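Local coordinates for protein TetR family transcriptional regulator (Rhodococcus erythropolis, PDB 4ZA6) that probably acts as a DNA-binding transcriptional repressor, QsdR, that regulates qsdA and so the breakdown of quorum-sensing signals, at residues T13-Y18 and G52-E57; R61-A66 and G83-S88; Y77-F82 and D175-L180; I123-L128 and S142-G147. One frame throughout, in Å; residues are numbered along the deposited sequence.

Interaction 1: T13-Y18 and G52-E57; sequences TAASMY and GTVLAE
Where the presumed DNA-binding part, as in other TetR-family regulators, meets the long helix leading toward the regulatory domain, helix 4-19 crosses helix 47-69 at 76°, with the segment axes 9.5 Å apart. The pair of helices that follow the first, 26-33 and 37-44, probably forms the family's helix-turn-helix, and Thr13 packs against the former.

Aliphatic packing centres on Val54, whose two methyls divide between Ala14 and the Ala15-Tyr18 part of segment 13-18. CG2, anti to its own carbonyl carbon, meets Ala14 CB at 3.7 Å. CG1, anti to the backbone N, rests on the helix backbone, 3.9 Å from Ala15 CA, and reaches Tyr18 CB at 4.0 Å. The small alanines thus let the valine branch come close to the main chain.

The second kind of interaction is CH-pi. Tyr18 carries CG anti to its backbone N (chi1 169°), which places the ring beside Leu55, and the two side chains cross at about a right angle. Leu98 of helix 93-101 packs on both residues. Beyond the ring, Tyr18 OH is hydrogen-bonded to a bound 2-methyl-2,4-pentanediol, probably from the crystallisation liquor. Leu55 CD2 stands over one face of the Tyr18 ring, 3.7 Å from the centroid. It lies 21° off the ring normal, displaced toward the rim. The ring atom nearest to Leu55 CD2 is Tyr18 CZ, at 3.5 Å.

Interaction 2: R61-A66 and G83-S88; sequences RTYRKA and GRVMRS
With CG1 anti to the backbone N (chi1 168°) and CG2 anti to the carbonyl carbon, Val85 spreads its two methyls along helix 61-66, while an unusual chi1 of -99° sets the Tyr63 ring with one face over this branch. Val85 CG2 makes the closest approach, 3.6 Å from Ala66 CB, and also lies 3.8 Å from Tyr63 CA, fitting against the main chain of the opposing helix. The Thr62 and Val85 side chains cross obliquely, with Val85 CG1 3.9 Å from Thr62 CG2. The same methyl sits 4.2 Å from Tyr63 CE2.

Thr62 places CG2 anti to its backbone N and so offers a methyl to the interface, where Ser88 OG lies 4.0 Å from Thr62 CG2. The hydroxyl OG1 turns back to the carbonyl of Ala58 in its own helix. At the other end Ala66 CB abuts Arg84 CB at 3.8 Å. No hydrogen bond joins the segments.

A 2-methyl-2,4-pentanediol, probably from the crystallisation liquor, lies near Thr62; such molecules often mark pockets. Helices 47-69 and 74-90, consecutive in the chain and crossing here at 135°, form a roughly antiparallel helical hairpin, as in the all-helical regulatory domains of TetR-family proteins.

Interaction 3: Y77-F82 and D175-L180; sequences YILDVF and DLIALL
Ile177 is central to this contact, which is made by apolar side chains, and its two branches face unequal surroundings. The tight part belongs to CD1. With CG1 anti to the carbonyl carbon, the longer branch runs to the root of Phe82, and Ile177 CD1 lies 3.6 Å from Phe82 CB. The same methyl is 3.6 Å from Phe82 CG, so it touches the start of the ring and leaves the far carbons to other neighbours.

Ile78, also buried, makes a longer contact, its CG2 4.3 Å from Ile177 CG2. Packing loosens toward Leu79, which is partly exposed. Leu79 and Ile177 slide past each other in opposite directions, bringing Leu79 CD2 to 3.9 Å from Ile177 CG2, and Leu79 CD1 only just approaches Ala178 CB at 4.5 Å. Farther out, Asp175 takes no part here and pairs with Arg185 instead.

The two helices run nearly antiparallel, at 154°, with their segment axes 10.2 Å apart. In this strand-free domain, Ile127 and Leu128 pack on Ile78 and Cys154 touches Ile177, so helix 115-133 covers helix 74-90 while helix 143-158 touches helix 170-181.

Interaction 4: I123-L128 and S142-G147; sequences ITAEIL and SPQVLG
No aromatic ring takes part here, and the planar groups are small. The terminal amide of Gln144, folded back by a bend at chi2 (71°), brings NE2 to 4.1 Å from Ala125 CB at the margin of the contact. The carboxylate of Glu126 points off to Arg64, with which it forms a salt bridge. The non-aromatic ring of Pro143 enters through CB, which presses on Ala125 O at 3.3 Å and on Leu128 CB at 3.9 Å.

Helices 115-133 and 143-158 follow one another in the all-helical C-terminal regulatory domain and cross at 126°, their segment axes 7.8 Å apart. Such a close approach fits the small residues at the crossing. Gly147 presents its CA directly to Thr124 CG2, where a side chain would run into the backbone of Ala125. The Thr124 methyl lies anti to its backbone N, while its OG1 is hydrogen-bonded to Ser120 O. Ala125 CA makes a CA-H...O contact with Pro143 O.

Leu128 packs on Pro143 and Leu146. Its CG is anti to the carbonyl carbon, and the Leu128 and Leu146 side chains cross at about a right angle, with Leu128 CD1 3.6 Å from Leu146 CB. Leu128 CD1 also lies 3.5 Å from Pro143 O. Just outside the interface, Ser142 N-caps the second helix, its OG accepting from Val145 N at 3.1 Å along a nearly straight line of 160°.

How the interactions relate
Interactions 1, 3 and 4 are buried, whereas interaction 2 is partly open at its arginine and serine margin. Helix 47-69 serves both interactions 1 and 2, whose centres are about 17 Å apart, and so connects the presumed DNA-binding part with the regulatory bundle; helix 74-90 in turn serves interactions 2 and 3. In the bundle the last three contacts meet: Tyr63 OH packs against Phe82 CE1 and Thr124 OG1. Interaction 1 adds a CH-pi contact, interaction 2 sets a valine branch against alanine, a threonine methyl and a tyrosine face, and interaction 3 is purely aliphatic and phenylalanine packing. Interaction 4 relies on small residues and main-chain contacts, with the Arg64-Glu126 bridge its charged link to interaction 2.

Interaction 1: T13-Y18 and G52-E57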
loop_
_atom_site.group_PDB
_atom_site.type_symbol
_atom_site.label_atom_id
_atom_site.label_comp_id
_atom_site.label_asym_id
_atom_site.label_seq_id
_atom_site.Cartn_x
_atom_site.Cartn_y
_atom_site.Cartn_z
ATOM N N THR A 13 -6.877 12.835 11.883
ATOM C CA THR A 13 -8.060 13.558 11.422
ATOM C C THR A 13 -8.250 13.338 9.933
ATOM O O THR A 13 -9.359 13.045 9.504
ATOM C CB THR A 13 -8.016 15.039 11.890
ATOM O OG1 THR A 13 -7.782 15.073 13.316
ATOM C CG2 THR A 13 -9.296 15.793 11.576
ATOM N N ALA A 14 -7.164 13.445 9.155
ATOM C CA ALA A 14 -7.180 13.217 7.697
ATOM C C ALA A 14 -7.599 11.762 7.365
ATOM O O ALA A 14 -8.405 11.558 6.470
ATOM C CB ALA A 14 -5.824 13.533 7.109
ATOM N N ALA A 15 -7.119 10.780 8.151
ATOM C CA ALA A 15 -7.460 9.357 8.039
ATOM C C ALA A 15 -8.951 9.127 8.312
ATOM O O ALA A 15 -9.562 8.320 7.609
ATOM C CB ALA A 15 -6.609 8.530 9.000
ATOM N N SER A 16 -9.556 9.863 9.277
ATOM C CA SER A 16 -10.999 9.724 9.546
ATOM C C SER A 16 -11.851 10.210 8.360
ATOM O O SER A 16 -12.895 9.634 8.082
ATOM C CB SER A 16 -11.407 10.399 10.861
ATOM O OG SER A 16 -11.821 11.752 10.722
ATOM N N MET A 17 -11.388 11.253 7.656
ATOM C CA MET A 17 -12.050 11.786 6.473
ATOM C C MET A 17 -12.000 10.744 5.352
ATOM O O MET A 17 -13.015 10.520 4.704
ATOM C CB MET A 17 -11.388 13.097 6.024
ATOM C CG MET A 17 -11.651 14.254 6.964
ATOM S SD MET A 17 -10.579 15.683 6.630
ATOM C CE MET A 17 -11.526 16.496 5.378
ATOM N N TYR A 18 -10.842 10.069 5.167
ATOM C CA TYR A 18 -10.663 9.008 4.161
ATOM C C TYR A 18 -11.612 7.840 4.467
ATOM O O TYR A 18 -12.391 7.454 3.602
ATOM C CB TYR A 18 -9.194 8.541 4.075
ATOM C CG TYR A 18 -8.975 7.272 3.260
ATOM C CD1 TYR A 18 -9.222 7.246 1.891
ATOM C CD2 TYR A 18 -8.490 6.112 3.859
ATOM C CE1 TYR A 18 -9.044 6.080 1.143
ATOM C CE2 TYR A 18 -8.314 4.939 3.128
ATOM C CZ TYR A 18 -8.587 4.928 1.767
ATOM O OH TYR A 18 -8.389 3.780 1.043
ATOM N N GLY A 52 -1.062 10.689 0.690
ATOM C CA GLY A 52 -0.062 9.634 0.553
ATOM C C GLY A 52 0.329 9.037 1.894
ATOM O O GLY A 52 0.447 7.822 2.014
ATOM N N THR A 53 0.494 9.879 2.925
ATOM C CA THR A 53 0.846 9.439 4.292
ATOM C C THR A 53 -0.276 8.621 4.874
ATOM O O THR A 53 -0.015 7.587 5.473
ATOM C CB THR A 53 1.147 10.672 5.155
ATOM O OG1 THR A 53 2.222 11.378 4.543
ATOM C CG2 THR A 53 1.476 10.318 6.615
ATOM N N VAL A 54 -1.528 9.098 4.704
ATOM C CA VAL A 54 -2.757 8.477 5.188
ATOM C C VAL A 54 -2.877 7.071 4.568
ATOM O O VAL A 54 -3.091 6.090 5.281
ATOM C CB VAL A 54 -3.971 9.402 4.852
ATOM C CG1 VAL A 54 -5.306 8.644 4.880
ATOM C CG2 VAL A 54 -4.019 10.613 5.793
ATOM N N LEU A 55 -2.703 6.986 3.246
ATOM C CA LEU A 55 -2.787 5.735 2.490
ATOM C C LEU A 55 -1.631 4.797 2.785
ATOM O O LEU A 55 -1.841 3.592 2.801
ATOM C CB LEU A 55 -2.888 6.021 0.987
ATOM C CG LEU A 55 -4.132 6.789 0.547
ATOM C CD1 LEU A 55 -4.090 7.098 -0.954
ATOM C CD2 LEU A 55 -5.399 6.049 0.943
ATOM N N ALA A 56 -0.430 5.342 3.057
ATOM C CA ALA A 56 0.743 4.533 3.420
ATOM C C ALA A 56 0.516 3.878 4.789
ATOM O O ALA A 56 0.845 2.715 4.961
ATOM C CB ALA A 56 1.980 5.415 3.473
ATOM N N GLU A 57 -0.052 4.618 5.765
ATOM C CA GLU A 57 -0.329 4.053 7.095
ATOM C C GLU A 57 -1.399 2.939 6.994
ATOM O O GLU A 57 -1.261 1.918 7.652
ATOM C CB GLU A 57 -0.747 5.151 8.100
ATOM C CG GLU A 57 0.406 6.060 8.504
ATOM C CD GLU A 57 0.155 6.993 9.672
ATOM O OE1 GLU A 57 -0.941 6.929 10.271
ATOM O OE2 GLU A 57 1.055 7.804 9.979
#

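Interaction 2: R61-A66 and G83-S88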
loop_
_atom_site.group_PDB
_atom_site.type_symbol
_atom_site.label_atom_id
_atom_site.label_comp_id
_atom_site.label_asym_id
_atom_site.label_seq_id
_atom_site.Cartn_x
_atom_site.Cartn_y
_atom_site.Cartn_z
ATOM N N ARG A 61 -1.050 -1.198 7.926
ATOM C CA ARG A 61 -2.059 -1.960 8.692
ATOM C C ARG A 61 -2.564 -3.194 7.916
ATOM O O ARG A 61 -2.681 -4.271 8.487
ATOM C CB ARG A 61 -3.234 -1.059 9.092
ATOM C CG ARG A 61 -2.861 -0.026 10.176
ATOM C CD ARG A 61 -4.084 0.692 10.745
ATOM N NE ARG A 61 -4.855 1.430 9.729
ATOM C CZ ARG A 61 -4.670 2.707 9.417
ATOM N NH1 ARG A 61 -3.721 3.413 10.018
ATOM N NH2 ARG A 61 -5.438 3.291 8.510
ATOM N N THR A 62 -2.783 -3.055 6.602
ATOM C CA THR A 62 -3.229 -4.141 5.713
ATOM C C THR A 62 -2.183 -5.255 5.654
ATOM O O THR A 62 -2.531 -6.429 5.842
ATOM C CB THR A 62 -3.600 -3.567 4.334
ATOM O OG1 THR A 62 -4.673 -2.665 4.545
ATOM C CG2 THR A 62 -4.035 -4.644 3.325
ATOM N N TYR A 63 -0.905 -4.882 5.432
ATOM C CA TYR A 63 0.235 -5.809 5.359
ATOM C C TYR A 63 0.414 -6.586 6.671
ATOM O O TYR A 63 0.609 -7.798 6.640
ATOM C CB TYR A 63 1.523 -5.025 5.066
ATOM C CG TYR A 63 1.952 -5.029 3.616
ATOM C CD1 TYR A 63 2.777 -6.034 3.112
ATOM C CD2 TYR A 63 1.613 -3.983 2.768
ATOM C CE1 TYR A 63 3.193 -6.035 1.778
ATOM C CE2 TYR A 63 2.000 -3.986 1.427
ATOM C CZ TYR A 63 2.829 -4.989 0.948
ATOM O OH TYR A 63 3.223 -4.996 -0.372
ATOM N N ARG A 64 0.375 -5.877 7.816
ATOM C CA ARG A 64 0.565 -6.449 9.152
ATOM C C ARG A 64 -0.499 -7.468 9.473
ATOM O O ARG A 64 -0.201 -8.485 10.090
ATOM C CB ARG A 64 0.575 -5.342 10.228
ATOM C CG ARG A 64 1.679 -4.287 10.039
ATOM C CD ARG A 64 3.045 -4.752 10.491
ATOM N NE ARG A 64 4.063 -3.716 10.301
ATOM C CZ ARG A 64 5.314 -3.977 9.959
ATOM N NH1 ARG A 64 5.706 -5.225 9.754
ATOM N NH2 ARG A 64 6.183 -2.989 9.796
ATOM N N LYS A 65 -1.745 -7.189 9.083
ATOM C CA LYS A 65 -2.867 -8.099 9.305
ATOM C C LYS A 65 -2.647 -9.337 8.441
ATOM O O LYS A 65 -2.670 -10.448 8.955
ATOM C CB LYS A 65 -4.204 -7.403 8.970
ATOM C CG LYS A 65 -5.434 -8.238 9.332
ATOM C CD LYS A 65 -6.725 -7.567 8.912
ATOM C CE LYS A 65 -7.932 -8.430 9.196
ATOM N NZ LYS A 65 -9.202 -7.769 8.788
ATOM N N ALA A 66 -2.326 -9.150 7.161
ATOM C CA ALA A 66 -2.081 -10.279 6.265
ATOM C C ALA A 66 -0.916 -11.152 6.726
ATOM O O ALA A 66 -1.015 -12.362 6.605
ATOM C CB ALA A 66 -1.857 -9.798 4.842
ATOM N N GLY A 83 -1.553 -12.172 -1.779
ATOM C CA GLY A 83 -2.911 -12.469 -2.210
ATOM C C GLY A 83 -3.914 -11.822 -1.271
ATOM O O GLY A 83 -4.851 -11.160 -1.724
ATOM N N ARG A 84 -3.686 -11.968 0.058
ATOM C CA ARG A 84 -4.515 -11.391 1.122
ATOM C C ARG A 84 -4.549 -9.869 1.045
ATOM O O ARG A 84 -5.642 -9.280 1.108
ATOM C CB ARG A 84 -4.015 -11.828 2.502
ATOM C CG ARG A 84 -4.443 -13.229 2.891
ATOM C CD ARG A 84 -3.814 -13.658 4.200
ATOM N NE ARG A 84 -4.158 -15.047 4.500
ATOM C CZ ARG A 84 -5.237 -15.415 5.176
ATOM N NH1 ARG A 84 -6.086 -14.501 5.632
ATOM N NH2 ARG A 84 -5.481 -16.698 5.396
ATOM N N VAL A 85 -3.357 -9.227 0.946
ATOM C CA VAL A 85 -3.230 -7.773 0.857
ATOM C C VAL A 85 -3.997 -7.282 -0.400
ATOM O O VAL A 85 -4.837 -6.401 -0.292
ATOM C CB VAL A 85 -1.740 -7.313 0.846
ATOM C CG1 VAL A 85 -1.618 -5.832 0.467
ATOM C CG2 VAL A 85 -1.079 -7.554 2.193
ATOM N N MET A 86 -3.741 -7.885 -1.570
ATOM C CA MET A 86 -4.393 -7.454 -2.815
ATOM C C MET A 86 -5.913 -7.572 -2.809
ATOM O O MET A 86 -6.596 -6.659 -3.276
ATOM C CB MET A 86 -3.780 -8.136 -4.030
ATOM C CG MET A 86 -2.376 -7.677 -4.286
ATOM S SD MET A 86 -1.764 -8.246 -5.878
ATOM C CE MET A 86 -1.236 -9.928 -5.463
ATOM N N ARG A 87 -6.439 -8.673 -2.262
ATOM C CA ARG A 87 -7.878 -8.883 -2.171
ATOM C C ARG A 87 -8.515 -7.964 -1.148
ATOM O O ARG A 87 -9.645 -7.534 -1.359
ATOM C CB ARG A 87 -8.208 -10.360 -1.927
ATOM C CG ARG A 87 -7.922 -11.198 -3.158
ATOM C CD ARG A 87 -8.360 -12.643 -3.022
ATOM N NE ARG A 87 -7.234 -13.479 -2.619
ATOM C CZ ARG A 87 -6.541 -14.269 -3.435
ATOM N NH1 ARG A 87 -6.891 -14.396 -4.707
ATOM N NH2 ARG A 87 -5.516 -14.966 -2.975
ATOM N N SER A 88 -7.764 -7.595 -0.074
ATOM C CA SER A 88 -8.258 -6.661 0.946
ATOM C C SER A 88 -8.362 -5.251 0.346
ATOM O O SER A 88 -9.349 -4.555 0.556
ATOM C CB SER A 88 -7.346 -6.662 2.168
ATOM O OG SER A 88 -7.828 -5.734 3.124
#

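Interaction 3: Y77-F82 and D175-L180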
loop_
_atom_site.group_PDB
_atom_site.type_symbol
_atom_site.label_atom_id
_atom_site.label_comp_id
_atom_site.label_asym_id
_atom_site.label_seq_id
_atom_site.Cartn_x
_atom_site.Cartn_y
_atom_site.Cartn_z
ATOM N N TYR A 77 4.161 -18.709 1.790
ATOM C CA TYR A 77 3.724 -17.719 2.793
ATOM C C TYR A 77 3.701 -16.344 2.160
ATOM O O TYR A 77 2.743 -15.600 2.380
ATOM C CB TYR A 77 4.641 -17.741 4.034
ATOM C CG TYR A 77 4.437 -16.601 5.011
ATOM C CD1 TYR A 77 3.455 -16.664 5.993
ATOM C CD2 TYR A 77 5.253 -15.474 4.974
ATOM C CE1 TYR A 77 3.275 -15.623 6.901
ATOM C CE2 TYR A 77 5.086 -14.429 5.882
ATOM C CZ TYR A 77 4.087 -14.504 6.836
ATOM O OH TYR A 77 3.915 -13.480 7.733
ATOM N N ILE A 78 4.764 -15.987 1.394
ATOM C CA ILE A 78 4.872 -14.690 0.727
ATOM C C ILE A 78 3.724 -14.546 -0.257
ATOM O O ILE A 78 3.076 -13.506 -0.288
ATOM C CB ILE A 78 6.259 -14.508 0.055
ATOM C CG1 ILE A 78 7.395 -14.498 1.118
ATOM C CG2 ILE A 78 6.286 -13.231 -0.797
ATOM C CD1 ILE A 78 8.760 -15.010 0.605
ATOM N N LEU A 79 3.425 -15.628 -1.011
ATOM C CA LEU A 79 2.311 -15.630 -1.942
ATOM C C LEU A 79 0.988 -15.421 -1.217
ATOM O O LEU A 79 0.161 -14.633 -1.676
ATOM C CB LEU A 79 2.286 -16.891 -2.816
ATOM C CG LEU A 79 3.269 -16.902 -3.994
ATOM C CD1 LEU A 79 3.315 -18.306 -4.645
ATOM C CD2 LEU A 79 2.856 -15.926 -5.078
ATOM N N ASP A 80 0.813 -16.063 -0.075
ATOM C CA ASP A 80 -0.403 -15.904 0.715
ATOM C C ASP A 80 -0.579 -14.470 1.238
ATOM O O ASP A 80 -1.686 -13.936 1.179
ATOM C CB ASP A 80 -0.430 -16.906 1.870
ATOM C CG ASP A 80 -1.785 -17.035 2.530
ATOM O OD1 ASP A 80 -2.806 -16.716 1.875
ATOM O OD2 ASP A 80 -1.838 -17.532 3.649
ATOM N N VAL A 81 0.490 -13.862 1.771
ATOM C CA VAL A 81 0.438 -12.474 2.295
ATOM C C VAL A 81 -0.011 -11.532 1.164
ATOM O O VAL A 81 -0.947 -10.761 1.364
ATOM C CB VAL A 81 1.804 -12.023 2.882
ATOM C CG1 VAL A 81 1.853 -10.512 3.103
ATOM C CG2 VAL A 81 2.124 -12.772 4.178
ATOM N N PHE A 82 0.626 -11.631 -0.025
ATOM C CA PHE A 82 0.312 -10.764 -1.180
ATOM C C PHE A 82 -1.080 -10.928 -1.705
ATOM O O PHE A 82 -1.703 -9.929 -2.052
ATOM C CB PHE A 82 1.349 -10.909 -2.311
ATOM C CG PHE A 82 2.488 -9.945 -2.113
ATOM C CD1 PHE A 82 2.443 -8.668 -2.667
ATOM C CD2 PHE A 82 3.577 -10.287 -1.323
ATOM C CE1 PHE A 82 3.471 -7.757 -2.444
ATOM C CE2 PHE A 82 4.595 -9.362 -1.078
ATOM C CZ PHE A 82 4.534 -8.108 -1.647
ATOM N N ASP A 175 1.502 -14.513 -10.184
ATOM C CA ASP A 175 2.350 -15.254 -11.122
ATOM C C ASP A 175 3.710 -14.570 -11.218
ATOM O O ASP A 175 4.739 -15.251 -11.247
ATOM C CB ASP A 175 1.690 -15.319 -12.505
ATOM C CG ASP A 175 0.488 -16.232 -12.624
ATOM O OD1 ASP A 175 0.423 -17.218 -11.875
ATOM O OD2 ASP A 175 -0.354 -15.991 -13.526
ATOM N N LEU A 176 3.711 -13.223 -11.226
ATOM C CA LEU A 176 4.930 -12.390 -11.270
ATOM C C LEU A 176 5.752 -12.503 -9.977
ATOM O O LEU A 176 6.979 -12.575 -10.046
ATOM C CB LEU A 176 4.583 -10.933 -11.571
ATOM C CG LEU A 176 4.214 -10.637 -13.035
ATOM C CD1 LEU A 176 3.515 -9.293 -13.147
ATOM C CD2 LEU A 176 5.460 -10.648 -13.953
ATOM N N ILE A 177 5.077 -12.562 -8.809
ATOM C CA ILE A 177 5.738 -12.767 -7.505
ATOM C C ILE A 177 6.418 -14.134 -7.504
ATOM O O ILE A 177 7.600 -14.218 -7.154
ATOM C CB ILE A 177 4.768 -12.607 -6.318
ATOM C CG1 ILE A 177 4.210 -11.192 -6.261
ATOM C CG2 ILE A 177 5.440 -12.993 -4.987
ATOM C CD1 ILE A 177 2.897 -11.109 -5.510
ATOM N N ALA A 178 5.675 -15.195 -7.913
ATOM C CA ALA A 178 6.197 -16.571 -8.018
ATOM C C ALA A 178 7.462 -16.592 -8.889
ATOM O O ALA A 178 8.497 -17.059 -8.440
ATOM C CB ALA A 178 5.151 -17.483 -8.633
ATOM N N LEU A 179 7.383 -16.015 -10.109
ATOM C CA LEU A 179 8.501 -15.908 -11.055
ATOM C C LEU A 179 9.675 -15.172 -10.448
ATOM O O LEU A 179 10.800 -15.622 -10.593
ATOM C CB LEU A 179 8.028 -15.198 -12.335
ATOM C CG LEU A 179 9.058 -14.932 -13.418
ATOM C CD1 LEU A 179 9.448 -16.230 -14.170
ATOM C CD2 LEU A 179 8.548 -13.875 -14.375
ATOM N N LEU A 180 9.426 -14.069 -9.730
ATOM C CA LEU A 180 10.496 -13.337 -9.065
ATOM C C LEU A 180 11.156 -14.177 -7.950
ATOM O O LEU A 180 12.360 -14.081 -7.749
ATOM C CB LEU A 180 9.976 -12.017 -8.489
ATOM C CG LEU A 180 10.944 -10.862 -8.665
ATOM C CD1 LEU A 180 10.552 -9.997 -9.830
ATOM C CD2 LEU A 180 11.086 -10.047 -7.386
#

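Interaction 4: I123-L128 and S142-G147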
loop_
_atom_site.group_PDB
_atom_site.type_symbol
_atom_site.label_atom_id
_atom_site.label_comp_id
_atom_site.label_asym_id
_atom_site.label_seq_id
_atom_site.Cartn_x
_atom_site.Cartn_y
_atom_site.Cartn_z
ATOM N N ILE A 123 8.129 -3.103 3.977
ATOM C CA ILE A 123 7.459 -4.223 4.668
ATOM C C ILE A 123 7.728 -5.504 3.884
ATOM O O ILE A 123 8.032 -6.529 4.504
ATOM C CB ILE A 123 5.940 -3.992 4.888
ATOM C CG1 ILE A 123 5.690 -2.764 5.811
ATOM C CG2 ILE A 123 5.285 -5.268 5.474
ATOM C CD1 ILE A 123 4.237 -2.306 5.886
ATOM N N THR A 124 7.686 -5.451 2.518
ATOM C CA THR A 124 8.016 -6.650 1.721
ATOM C C THR A 124 9.460 -7.131 2.015
ATOM O O THR A 124 9.668 -8.316 2.220
ATOM C CB THR A 124 7.757 -6.463 0.219
ATOM O OG1 THR A 124 6.407 -6.032 0.030
ATOM C CG2 THR A 124 8.010 -7.764 -0.585
ATOM N N ALA A 125 10.430 -6.187 2.066
ATOM C CA ALA A 125 11.843 -6.435 2.372
ATOM C C ALA A 125 11.985 -7.160 3.738
ATOM O O ALA A 125 12.778 -8.082 3.868
ATOM C CB ALA A 125 12.604 -5.102 2.399
ATOM N N GLU A 126 11.207 -6.737 4.728
ATOM C CA GLU A 126 11.165 -7.306 6.083
ATOM C C GLU A 126 10.641 -8.766 6.035
ATOM O O GLU A 126 11.213 -9.656 6.686
ATOM C CB GLU A 126 10.297 -6.411 6.975
ATOM C CG GLU A 126 10.138 -6.897 8.406
ATOM C CD GLU A 126 8.919 -6.338 9.111
ATOM O OE1 GLU A 126 8.508 -5.194 8.805
ATOM O OE2 GLU A 126 8.392 -7.042 9.999
ATOM N N ILE A 127 9.574 -9.001 5.260
ATOM C CA ILE A 127 8.978 -10.330 5.044
ATOM C C ILE A 127 10.040 -11.255 4.410
ATOM O O ILE A 127 10.229 -12.388 4.864
ATOM C CB ILE A 127 7.688 -10.257 4.179
ATOM C CG1 ILE A 127 6.517 -9.655 4.975
ATOM C CG2 ILE A 127 7.303 -11.650 3.645
ATOM C CD1 ILE A 127 5.478 -8.889 4.107
ATOM N N LEU A 128 10.733 -10.761 3.379
ATOM C CA LEU A 128 11.785 -11.504 2.689
ATOM C C LEU A 128 12.934 -11.843 3.617
ATOM O O LEU A 128 13.364 -12.999 3.650
ATOM C CB LEU A 128 12.298 -10.748 1.451
ATOM C CG LEU A 128 11.294 -10.558 0.317
ATOM C CD1 LEU A 128 11.856 -9.670 -0.771
ATOM C CD2 LEU A 128 10.831 -11.890 -0.254
ATOM N N SER A 142 19.226 -8.607 -2.860
ATOM C CA SER A 142 18.891 -8.202 -1.494
ATOM C C SER A 142 17.378 -8.120 -1.260
ATOM O O SER A 142 16.634 -7.878 -2.224
ATOM C CB SER A 142 19.577 -6.878 -1.144
ATOM O OG SER A 142 18.890 -5.767 -1.701
ATOM N N PRO A 143 16.903 -8.327 -0.006
ATOM C CA PRO A 143 15.457 -8.196 0.271
ATOM C C PRO A 143 14.897 -6.832 -0.157
ATOM O O PRO A 143 13.738 -6.769 -0.536
ATOM C CB PRO A 143 15.380 -8.353 1.796
ATOM C CG PRO A 143 16.573 -9.135 2.155
ATOM C CD PRO A 143 17.645 -8.672 1.231
ATOM N N GLN A 144 15.718 -5.756 -0.063
ATOM C CA GLN A 144 15.369 -4.377 -0.415
ATOM C C GLN A 144 15.150 -4.288 -1.905
ATOM O O GLN A 144 14.160 -3.696 -2.338
ATOM C CB GLN A 144 16.467 -3.366 0.034
ATOM C CG GLN A 144 16.543 -3.125 1.553
ATOM C CD GLN A 144 17.099 -4.295 2.358
ATOM O OE1 GLN A 144 18.032 -5.015 1.945
ATOM N NE2 GLN A 144 16.514 -4.523 3.529
ATOM N N VAL A 145 16.055 -4.903 -2.691
ATOM C CA VAL A 145 15.954 -4.959 -4.162
ATOM C C VAL A 145 14.715 -5.784 -4.581
ATOM O O VAL A 145 13.913 -5.328 -5.402
ATOM C CB VAL A 145 17.278 -5.470 -4.829
ATOM C CG1 VAL A 145 17.068 -5.786 -6.313
ATOM C CG2 VAL A 145 18.392 -4.442 -4.656
ATOM N N LEU A 146 14.544 -6.973 -3.998
ATOM C CA LEU A 146 13.389 -7.817 -4.339
ATOM C C LEU A 146 12.033 -7.262 -3.865
ATOM O O LEU A 146 11.045 -7.426 -4.565
ATOM C CB LEU A 146 13.582 -9.255 -3.865
ATOM C CG LEU A 146 14.787 -9.983 -4.409
ATOM C CD1 LEU A 146 14.980 -11.245 -3.655
ATOM C CD2 LEU A 146 14.646 -10.283 -5.897
ATOM N N GLY A 147 12.010 -6.622 -2.698
ATOM C CA GLY A 147 10.817 -5.999 -2.120
ATOM C C GLY A 147 10.305 -4.881 -3.012
ATOM O O GLY A 147 9.121 -4.841 -3.339
#